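Local coordinates for DNA translocase coupling protein (Clostridium perfringens, PDB 6O1W) that probably binds ATP and DNA as an FtsK/SpoIIIE-family motor that couples plasmid DNA to the conjugation machinery, this chain holding its P-loop ATPase part, at residues I94-W100 / Q337-F343; F192-V196 / Y259-L263; P295-G300 / R326-G332. All coordinates share one frame; numbering follows the deposited sequence.

Starting from the N terminus, the chain leaves its small four-stranded antiparallel domain and at once runs through 94-100, the first half of interaction 1; the partner 337-343 comes only near the C-terminal end, so this contact closes a loop round nearly all of the ATPase part. Interactions 2 and 3 both nest inside it, one after the other. Interaction 2 ties helix 185-209 to helix 247-266, closing the loop 197-258, and its centre lies about 33 Å from that of interaction 1. Interaction 3 pairs strands 296-299 and 326-331 and closes the short loop 301-325. It touches interaction 1 through Arg326, because strands 326-331 and 334-340 are neighbours in the large mixed sheet.

Interaction 1. Residues I94-W100 / Q337-F343; sequences IPKYLPW and QFQAFYF
Trp100 meets two phenylalanines at the tight end of this contact, one with its edge and one with its face. The edge of its six-membered ring, led by CE3, points into the face of Phe341, with planes at 83° and CE3 3.6 Å from Phe341 CD2. Phe343 comes to the face of the five-membered ring instead, its own edge foremost, and CD2 lies 3.7 Å from Trp100 CD1. With CG anti to the backbone N (chi1 168°), the indole reaches both rings, and its NE1 is tied to Asp102. Leu98 fills the next place along: its CD2 sits 3.6 Å from Phe341 CD1.

The backbones meet just here. Tyr342 N donates to Leu98 O at 2.9 Å, and Trp100 N reaches Tyr342 O from above the carbonyl plane at the same length, so Pro99 and Tyr342 form a single bridge. The loop that follows the N-terminal domain is thereby fastened to the chain leaving strand 334-340 of the mixed sheet, close to the ATP site, empty in this model: Ala340 belongs to it, and Phe343 lies near its Val144.

A second close, buried fit lies under Pro95, where Gln339, bent at chi2 (61°), brings OE1 3.2 Å from Pro95 O. Arg326 donates to both acceptors, which probably offsets their repulsion, and Gln339 NE2 also bonds to Lys324 O. One water links the two backbones, accepting from Leu98 N and Gln339 NE2 and donating to Ala340 O.

The exposed outer side of the loop, with Lys96, Tyr97 and Pro99, is looser: Tyr97 CE1 only grazes Tyr342 CB, at 4.0 Å, and Lys96 points away.

Interaction 2. Residues F192-V196 / Y259-L263; sequences FKYLV and YTSTL. With BGC (beta-D-glucopyranose), chain E.
Tyr259 lays its ring against the backbone of the facing helix. Lys193 CA stands over one face, 4.1 Å from the ring centroid and 19° off the normal, a CH-pi contact made by a main-chain carbon. The lysine side chain then follows the ring outward: CB lies 3.7 Å from Tyr259 CE2, and after a bend at chi2 CD comes within 3.5 Å of Tyr259 OH. Its ammonium group makes a salt bridge with Asp197, while the methylenes lie along the phenol on the partly exposed side of the interface.

No hydrogen bond crosses between the two segments. Val196 pushes its CG2 branch into the other helix, very close to Tyr259 O at 3.1 Å and also against Tyr259 CB and Leu263 CG; chi1 of 144° is away from the usual staggered positions, which suggests a strained fit or an imprecisely placed side chain. Deeper in, Leu263 sends CD1 to Leu195 CB at 3.7 Å, and the same methyl meets Phe192 near the plane of its ring. Thr260 OG1, already bonded to Ile256 O of its own helix, lies over one face of Phe192.

Tyr194 points off the far side of its helix, where the ring offers a face to C4 of a bound glucose that Tyr161 and Gln180 also hold.

The two segments run in the same direction at 27°, with axes 9.3 Å apart, as part of the helical layer packed on the mixed sheet. Phe192 and Leu195 reach down to strand 229-233, Leu195 also touches Tyr161 on strand 159-163, and Phe192 and Thr260 meet helix 237-240.

Interaction 3. Residues P295-G300 / R326-G332; sequences PVRICG and RFLFKLG
Strands 296-299 and 326-331 are antiparallel neighbours in the mixed sheet of this P-loop ATPase, at the place where the parallel core gives way to its antiparallel extension: on its other side, 296-299 runs parallel to strand 132-135, which leads into the P-loop. Arg297 pairs with Lys330 and Cys299 with Leu328, each a hydrogen-bonded pair. All four bonds measure 2.8 Å, from Arg297 N to Lys330 O, Lys330 N to Arg297 O, Cys299 N to Leu328 O and Leu328 N to Cys299 O; the last is almost straight, 178° at the hydrogen. Between them, Ile298 and Phe329 make a non-hydrogen-bonded pair.

One face of the sheet carries Val296, Ile298 and Phe329. Phe329, its CG anti to the backbone N (chi1 179°), swings the ring across to Val296, CE1 to CG1 at 3.6 Å, while CD1 rests more loosely on Ile298 CG1. The ring also touches a bound glucose. Ile298 turns its other branch to Phe327, CG2 to CD2 at 3.6 Å. Phe327 CD2 lies tightly over the main chain, 3.3 Å from Gly300 N, and the ring touches the P-loop and Ala340 of the ATP site, unoccupied here. At the far end Leu331 CD1 packs on Pro295 CB, and a water joins Pro295 O to Gly332 N.

Cys299 and Leu328 point to the opposite face, where helix 305-312 covers them. Arg297 and Lys330 start there too, but their charged ends lead off beyond the strand pair to the same helix end. Arg297 NH1, bonded to Val311 O, lies 5.8 Å from Lys330 NZ, bonded to Leu312 O, and Lys291 adds a further positive charge near NH1; these carbonyls, and that of Val294 on Arg297 NE, may offset the repulsion.

Interaction 1. Residues I94-W100 / Q337-F343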
# COMPACT_ATOMS: atom_id res chain seq x y z
N ILE A 94 -1.54 -4.42 -16.41
CA ILE A 94 -0.65 -3.73 -15.46
C ILE A 94 0.66 -4.51 -15.47
O ILE A 94 0.61 -5.73 -15.61
CB ILE A 94 -1.22 -3.50 -14.01
CG1 ILE A 94 -1.78 -4.76 -13.35
CG2 ILE A 94 -2.24 -2.38 -13.98
CD1 ILE A 94 -2.38 -4.50 -11.98
N PRO A 95 1.83 -3.86 -15.31
CA PRO A 95 3.09 -4.62 -15.34
C PRO A 95 3.25 -5.61 -14.20
O PRO A 95 2.57 -5.50 -13.18
CB PRO A 95 4.17 -3.52 -15.29
CG PRO A 95 3.47 -2.26 -15.66
CD PRO A 95 2.09 -2.42 -15.14
N LYS A 96 4.15 -6.58 -14.38
CA LYS A 96 4.45 -7.59 -13.36
C LYS A 96 5.81 -7.26 -12.72
O LYS A 96 6.26 -7.92 -11.78
CB LYS A 96 4.44 -9.01 -13.97
CG LYS A 96 3.09 -9.44 -14.51
CD LYS A 96 3.04 -10.95 -14.75
CE LYS A 96 1.64 -11.43 -15.04
NZ LYS A 96 1.53 -12.91 -14.96
N TYR A 97 6.46 -6.22 -13.28
CA TYR A 97 7.73 -5.66 -12.83
C TYR A 97 7.79 -4.24 -13.33
O TYR A 97 7.55 -3.98 -14.51
CB TYR A 97 8.93 -6.47 -13.36
CG TYR A 97 10.26 -5.94 -12.89
CD1 TYR A 97 10.58 -5.87 -11.54
CD2 TYR A 97 11.23 -5.52 -13.81
CE1 TYR A 97 11.82 -5.40 -11.10
CE2 TYR A 97 12.47 -5.06 -13.38
CZ TYR A 97 12.75 -4.98 -12.03
OH TYR A 97 13.99 -4.54 -11.62
N LEU A 98 8.09 -3.31 -12.42
CA LEU A 98 8.12 -1.90 -12.74
C LEU A 98 9.25 -1.26 -11.95
O LEU A 98 9.06 -0.84 -10.80
CB LEU A 98 6.75 -1.29 -12.39
CG LEU A 98 6.50 0.15 -12.69
CD1 LEU A 98 6.36 0.38 -14.20
CD2 LEU A 98 5.27 0.61 -11.96
N PRO A 99 10.47 -1.24 -12.53
CA PRO A 99 11.61 -0.64 -11.81
C PRO A 99 11.41 0.85 -11.58
O PRO A 99 10.84 1.53 -12.43
CB PRO A 99 12.81 -0.90 -12.74
CG PRO A 99 12.20 -1.09 -14.10
CD PRO A 99 10.88 -1.74 -13.87
N TRP A 100 11.91 1.36 -10.45
CA TRP A 100 11.88 2.78 -10.17
C TRP A 100 12.78 3.50 -11.17
O TRP A 100 13.78 2.94 -11.61
CB TRP A 100 12.39 3.07 -8.74
CG TRP A 100 12.65 4.54 -8.51
CD1 TRP A 100 13.87 5.16 -8.49
CD2 TRP A 100 11.67 5.58 -8.47
NE1 TRP A 100 13.70 6.52 -8.35
CE2 TRP A 100 12.36 6.81 -8.36
CE3 TRP A 100 10.26 5.60 -8.54
CZ2 TRP A 100 11.69 8.03 -8.24
CZ3 TRP A 100 9.61 6.81 -8.42
CH2 TRP A 100 10.32 8.01 -8.32
N GLN A 337 -6.27 -2.00 -7.76
CA GLN A 337 -5.08 -2.83 -7.87
C GLN A 337 -4.01 -2.02 -8.63
O GLN A 337 -4.33 -1.30 -9.57
CB GLN A 337 -5.45 -4.15 -8.63
CG GLN A 337 -4.30 -5.13 -8.75
CD GLN A 337 -4.61 -6.47 -9.40
OE1 GLN A 337 -5.70 -6.80 -9.88
NE2 GLN A 337 -3.60 -7.28 -9.43
N PHE A 338 -2.75 -2.13 -8.21
CA PHE A 338 -1.65 -1.47 -8.90
C PHE A 338 -0.36 -2.25 -8.68
O PHE A 338 -0.26 -2.99 -7.69
CB PHE A 338 -1.46 0.01 -8.40
CG PHE A 338 -0.69 0.18 -7.11
CD1 PHE A 338 -1.31 -0.03 -5.88
CD2 PHE A 338 0.64 0.61 -7.12
CE1 PHE A 338 -0.61 0.18 -4.68
CE2 PHE A 338 1.34 0.80 -5.93
CZ PHE A 338 0.71 0.57 -4.71
N GLN A 339 0.64 -2.01 -9.57
CA GLN A 339 1.99 -2.55 -9.48
C GLN A 339 2.87 -1.48 -8.89
O GLN A 339 3.02 -0.41 -9.47
CB GLN A 339 2.54 -2.95 -10.87
CG GLN A 339 3.90 -3.70 -10.84
CD GLN A 339 3.88 -5.03 -10.09
OE1 GLN A 339 2.85 -5.71 -10.00
NE2 GLN A 339 5.02 -5.43 -9.53
N ALA A 340 3.48 -1.77 -7.75
CA ALA A 340 4.37 -0.87 -7.05
C ALA A 340 5.73 -0.86 -7.71
O ALA A 340 6.18 -1.89 -8.20
CB ALA A 340 4.52 -1.32 -5.60
N PHE A 341 6.40 0.29 -7.67
CA PHE A 341 7.77 0.45 -8.16
C PHE A 341 8.70 -0.42 -7.33
O PHE A 341 8.54 -0.52 -6.11
CB PHE A 341 8.27 1.90 -7.99
CG PHE A 341 7.59 2.91 -8.87
CD1 PHE A 341 7.62 2.80 -10.25
CD2 PHE A 341 6.98 4.02 -8.31
CE1 PHE A 341 6.99 3.74 -11.06
CE2 PHE A 341 6.37 4.99 -9.13
CZ PHE A 341 6.38 4.84 -10.50
N TYR A 342 9.68 -1.05 -8.00
CA TYR A 342 10.68 -1.79 -7.25
C TYR A 342 11.84 -0.82 -7.16
O TYR A 342 12.39 -0.39 -8.18
CB TYR A 342 11.06 -3.14 -7.87
CG TYR A 342 12.11 -3.86 -7.04
CD1 TYR A 342 11.83 -4.31 -5.75
CD2 TYR A 342 13.41 -4.02 -7.51
CE1 TYR A 342 12.81 -4.89 -4.95
CE2 TYR A 342 14.39 -4.65 -6.74
CZ TYR A 342 14.09 -5.07 -5.46
OH TYR A 342 15.07 -5.66 -4.69
N PHE A 343 12.08 -0.35 -5.94
CA PHE A 343 13.13 0.61 -5.60
C PHE A 343 14.17 -0.20 -4.88
O PHE A 343 13.88 -0.80 -3.85
CB PHE A 343 12.55 1.72 -4.70
CG PHE A 343 13.55 2.79 -4.28
CD1 PHE A 343 14.31 2.64 -3.12
CD2 PHE A 343 13.71 3.94 -5.03
CE1 PHE A 343 15.22 3.61 -2.73
CE2 PHE A 343 14.62 4.92 -4.64
CZ PHE A 343 15.39 4.74 -3.51
O HOH W 1 7.34 -3.88 -9.61

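Interaction 2. Residues F192-V196 / Y259-L263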
# COMPACT_ATOMS: atom_id res chain seq x y z
N PHE A 192 9.50 11.51 19.06
CA PHE A 192 8.06 11.77 18.96
C PHE A 192 7.59 12.95 19.82
O PHE A 192 6.63 13.62 19.44
CB PHE A 192 7.24 10.50 19.21
CG PHE A 192 7.26 9.63 17.97
CD1 PHE A 192 6.52 9.98 16.84
CD2 PHE A 192 8.05 8.49 17.91
CE1 PHE A 192 6.54 9.19 15.69
CE2 PHE A 192 8.09 7.70 16.75
CZ PHE A 192 7.35 8.06 15.64
N LYS A 193 8.26 13.19 20.95
CA LYS A 193 7.96 14.36 21.79
C LYS A 193 8.43 15.63 21.02
O LYS A 193 7.72 16.61 20.97
CB LYS A 193 8.64 14.23 23.17
CG LYS A 193 8.52 15.46 24.07
CD LYS A 193 7.08 15.78 24.38
CE LYS A 193 6.99 16.73 25.55
NZ LYS A 193 5.98 17.80 25.32
N TYR A 194 9.58 15.57 20.34
CA TYR A 194 10.05 16.66 19.50
C TYR A 194 9.05 16.97 18.35
O TYR A 194 8.75 18.14 18.09
CB TYR A 194 11.44 16.34 18.93
CG TYR A 194 11.79 17.24 17.76
CD1 TYR A 194 12.11 18.59 17.96
CD2 TYR A 194 11.74 16.78 16.45
CE1 TYR A 194 12.40 19.44 16.89
CE2 TYR A 194 12.04 17.61 15.37
CZ TYR A 194 12.33 18.94 15.59
OH TYR A 194 12.57 19.77 14.53
N LEU A 195 8.61 15.92 17.60
CA LEU A 195 7.71 16.05 16.45
C LEU A 195 6.35 16.61 16.85
O LEU A 195 5.80 17.42 16.12
CB LEU A 195 7.55 14.71 15.74
CG LEU A 195 8.75 14.10 15.02
CD1 LEU A 195 8.45 12.65 14.63
CD2 LEU A 195 9.14 14.93 13.78
N VAL A 196 5.83 16.19 18.01
CA VAL A 196 4.56 16.69 18.55
C VAL A 196 4.68 18.20 18.93
O VAL A 196 3.76 18.97 18.67
CB VAL A 196 4.07 15.77 19.71
CG1 VAL A 196 3.38 16.54 20.83
CG2 VAL A 196 3.17 14.70 19.16
N TYR A 259 1.78 10.36 21.46
CA TYR A 259 2.43 11.32 20.56
C TYR A 259 2.12 11.03 19.08
O TYR A 259 1.87 11.97 18.33
CB TYR A 259 3.94 11.41 20.78
CG TYR A 259 4.41 11.75 22.18
CD1 TYR A 259 3.72 12.67 22.96
CD2 TYR A 259 5.62 11.27 22.66
CE1 TYR A 259 4.20 13.05 24.22
CE2 TYR A 259 6.10 11.62 23.91
CZ TYR A 259 5.38 12.51 24.70
OH TYR A 259 5.87 12.86 25.93
N THR A 260 2.13 9.75 18.68
CA THR A 260 1.86 9.31 17.30
C THR A 260 0.43 9.64 16.89
O THR A 260 0.23 10.17 15.79
CB THR A 260 2.20 7.81 17.12
OG1 THR A 260 3.57 7.64 17.43
CG2 THR A 260 1.98 7.34 15.69
N SER A 261 -0.54 9.38 17.80
CA SER A 261 -1.97 9.65 17.62
C SER A 261 -2.23 11.11 17.41
O SER A 261 -2.93 11.46 16.46
CB SER A 261 -2.77 9.16 18.83
OG SER A 261 -2.74 7.75 18.88
N THR A 262 -1.65 11.98 18.28
CA THR A 262 -1.75 13.45 18.21
C THR A 262 -1.15 13.93 16.89
O THR A 262 -1.73 14.78 16.21
CB THR A 262 -1.05 14.07 19.43
OG1 THR A 262 -1.69 13.59 20.60
CG2 THR A 262 -1.06 15.61 19.42
N LEU A 263 0.02 13.37 16.52
CA LEU A 263 0.67 13.74 15.26
C LEU A 263 -0.22 13.40 14.08
O LEU A 263 -0.48 14.28 13.28
CB LEU A 263 1.99 12.99 15.10
CG LEU A 263 3.29 13.73 15.27
CD1 LEU A 263 4.44 12.83 14.82
CD2 LEU A 263 3.30 15.07 14.50
C2 BGC E . 16.31 17.92 16.14
C3 BGC E . 16.38 18.12 17.65
C4 BGC E . 15.56 17.05 18.36
C5 BGC E . 16.02 15.66 17.91
C6 BGC E . 15.15 14.55 18.47
C1 BGC E . 16.77 16.51 15.79
O1 BGC E . 16.71 16.31 14.42
O2 BGC E . 17.11 18.89 15.48
O3 BGC E . 15.92 19.42 18.00
O4 BGC E . 15.70 17.15 19.77
O5 BGC E . 15.95 15.56 16.48
O6 BGC E . 15.58 13.29 17.98

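Interaction 3. Residues P295-G300 / R326-G332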
# COMPACT_ATOMS: atom_id res chain seq x y z
N PRO A 295 -5.13 8.10 6.10
CA PRO A 295 -6.05 7.86 4.97
C PRO A 295 -5.56 6.97 3.84
O PRO A 295 -6.39 6.34 3.20
CB PRO A 295 -6.36 9.27 4.45
CG PRO A 295 -5.15 10.06 4.80
CD PRO A 295 -4.67 9.51 6.11
N VAL A 296 -4.24 6.95 3.54
CA VAL A 296 -3.74 6.14 2.43
C VAL A 296 -3.39 4.74 2.94
O VAL A 296 -2.63 4.61 3.90
CB VAL A 296 -2.51 6.78 1.72
CG1 VAL A 296 -2.01 5.88 0.60
CG2 VAL A 296 -2.82 8.18 1.20
N ARG A 297 -3.94 3.70 2.29
CA ARG A 297 -3.61 2.32 2.63
C ARG A 297 -3.07 1.65 1.40
O ARG A 297 -3.68 1.70 0.31
CB ARG A 297 -4.81 1.52 3.15
CG ARG A 297 -5.70 2.24 4.14
CD ARG A 297 -5.10 2.35 5.53
NE ARG A 297 -5.85 3.33 6.31
CZ ARG A 297 -7.06 3.09 6.82
NH1 ARG A 297 -7.63 1.90 6.69
NH2 ARG A 297 -7.71 4.05 7.46
N ILE A 298 -1.94 1.02 1.57
CA ILE A 298 -1.29 0.21 0.56
C ILE A 298 -1.25 -1.18 1.18
O ILE A 298 -0.69 -1.35 2.26
CB ILE A 298 0.08 0.77 0.09
CG1 ILE A 298 -0.11 2.13 -0.61
CG2 ILE A 298 0.72 -0.21 -0.87
CD1 ILE A 298 1.12 3.06 -0.61
N CYS A 299 -1.93 -2.15 0.55
CA CYS A 299 -2.02 -3.50 1.10
C CYS A 299 -1.59 -4.59 0.14
O CYS A 299 -2.07 -4.65 -1.00
CB CYS A 299 -3.42 -3.75 1.64
SG CYS A 299 -3.54 -5.19 2.74
N GLY A 300 -0.69 -5.45 0.60
CA GLY A 300 -0.21 -6.59 -0.15
C GLY A 300 -1.20 -7.73 -0.01
O GLY A 300 -2.25 -7.59 0.62
N ARG A 326 2.73 -6.48 -6.40
CA ARG A 326 1.34 -6.21 -6.74
C ARG A 326 0.57 -5.87 -5.46
O ARG A 326 0.61 -6.61 -4.48
CB ARG A 326 0.72 -7.40 -7.48
CG ARG A 326 -0.67 -7.13 -8.04
CD ARG A 326 -0.68 -6.01 -9.07
NE ARG A 326 0.13 -6.30 -10.26
CZ ARG A 326 -0.20 -7.16 -11.23
NH1 ARG A 326 -1.31 -7.88 -11.13
NH2 ARG A 326 0.58 -7.30 -12.29
N PHE A 327 -0.09 -4.72 -5.44
CA PHE A 327 -0.77 -4.27 -4.22
C PHE A 327 -2.13 -3.74 -4.50
O PHE A 327 -2.46 -3.45 -5.65
CB PHE A 327 0.07 -3.11 -3.60
CG PHE A 327 1.30 -3.52 -2.84
CD1 PHE A 327 2.49 -3.77 -3.51
CD2 PHE A 327 1.26 -3.71 -1.47
CE1 PHE A 327 3.61 -4.23 -2.81
CE2 PHE A 327 2.39 -4.13 -0.77
CZ PHE A 327 3.55 -4.41 -1.44
N LEU A 328 -2.89 -3.52 -3.41
CA LEU A 328 -4.13 -2.75 -3.37
C LEU A 328 -3.85 -1.35 -2.79
O LEU A 328 -3.14 -1.20 -1.80
CB LEU A 328 -5.23 -3.43 -2.55
CG LEU A 328 -5.73 -4.78 -3.10
CD1 LEU A 328 -6.66 -5.40 -2.14
CD2 LEU A 328 -6.41 -4.61 -4.44
N PHE A 329 -4.44 -0.35 -3.40
CA PHE A 329 -4.37 1.04 -2.97
C PHE A 329 -5.79 1.44 -2.56
O PHE A 329 -6.72 1.31 -3.36
CB PHE A 329 -3.91 1.96 -4.13
CG PHE A 329 -3.82 3.43 -3.77
CD1 PHE A 329 -2.69 3.95 -3.17
CD2 PHE A 329 -4.87 4.30 -4.08
CE1 PHE A 329 -2.60 5.31 -2.87
CE2 PHE A 329 -4.77 5.67 -3.81
CZ PHE A 329 -3.64 6.16 -3.18
N LYS A 330 -5.92 1.98 -1.37
CA LYS A 330 -7.19 2.49 -0.87
C LYS A 330 -6.99 3.90 -0.29
O LYS A 330 -6.14 4.11 0.58
CB LYS A 330 -7.81 1.53 0.16
CG LYS A 330 -9.14 2.04 0.69
CD LYS A 330 -9.89 1.04 1.52
CE LYS A 330 -11.36 1.39 1.51
NZ LYS A 330 -11.98 1.26 2.85
N LEU A 331 -7.73 4.87 -0.83
CA LEU A 331 -7.81 6.27 -0.38
C LEU A 331 -9.26 6.65 -0.50
O LEU A 331 -9.78 6.79 -1.61
CB LEU A 331 -6.92 7.24 -1.19
CG LEU A 331 -6.98 8.74 -0.78
CD1 LEU A 331 -6.81 8.95 0.69
CD2 LEU A 331 -5.93 9.54 -1.49
N GLY A 332 -9.92 6.78 0.62
CA GLY A 332 -11.35 7.04 0.64
C GLY A 332 -12.09 5.72 0.52
O GLY A 332 -11.64 4.70 1.06
O HOH W 2 -9.06 6.33 3.30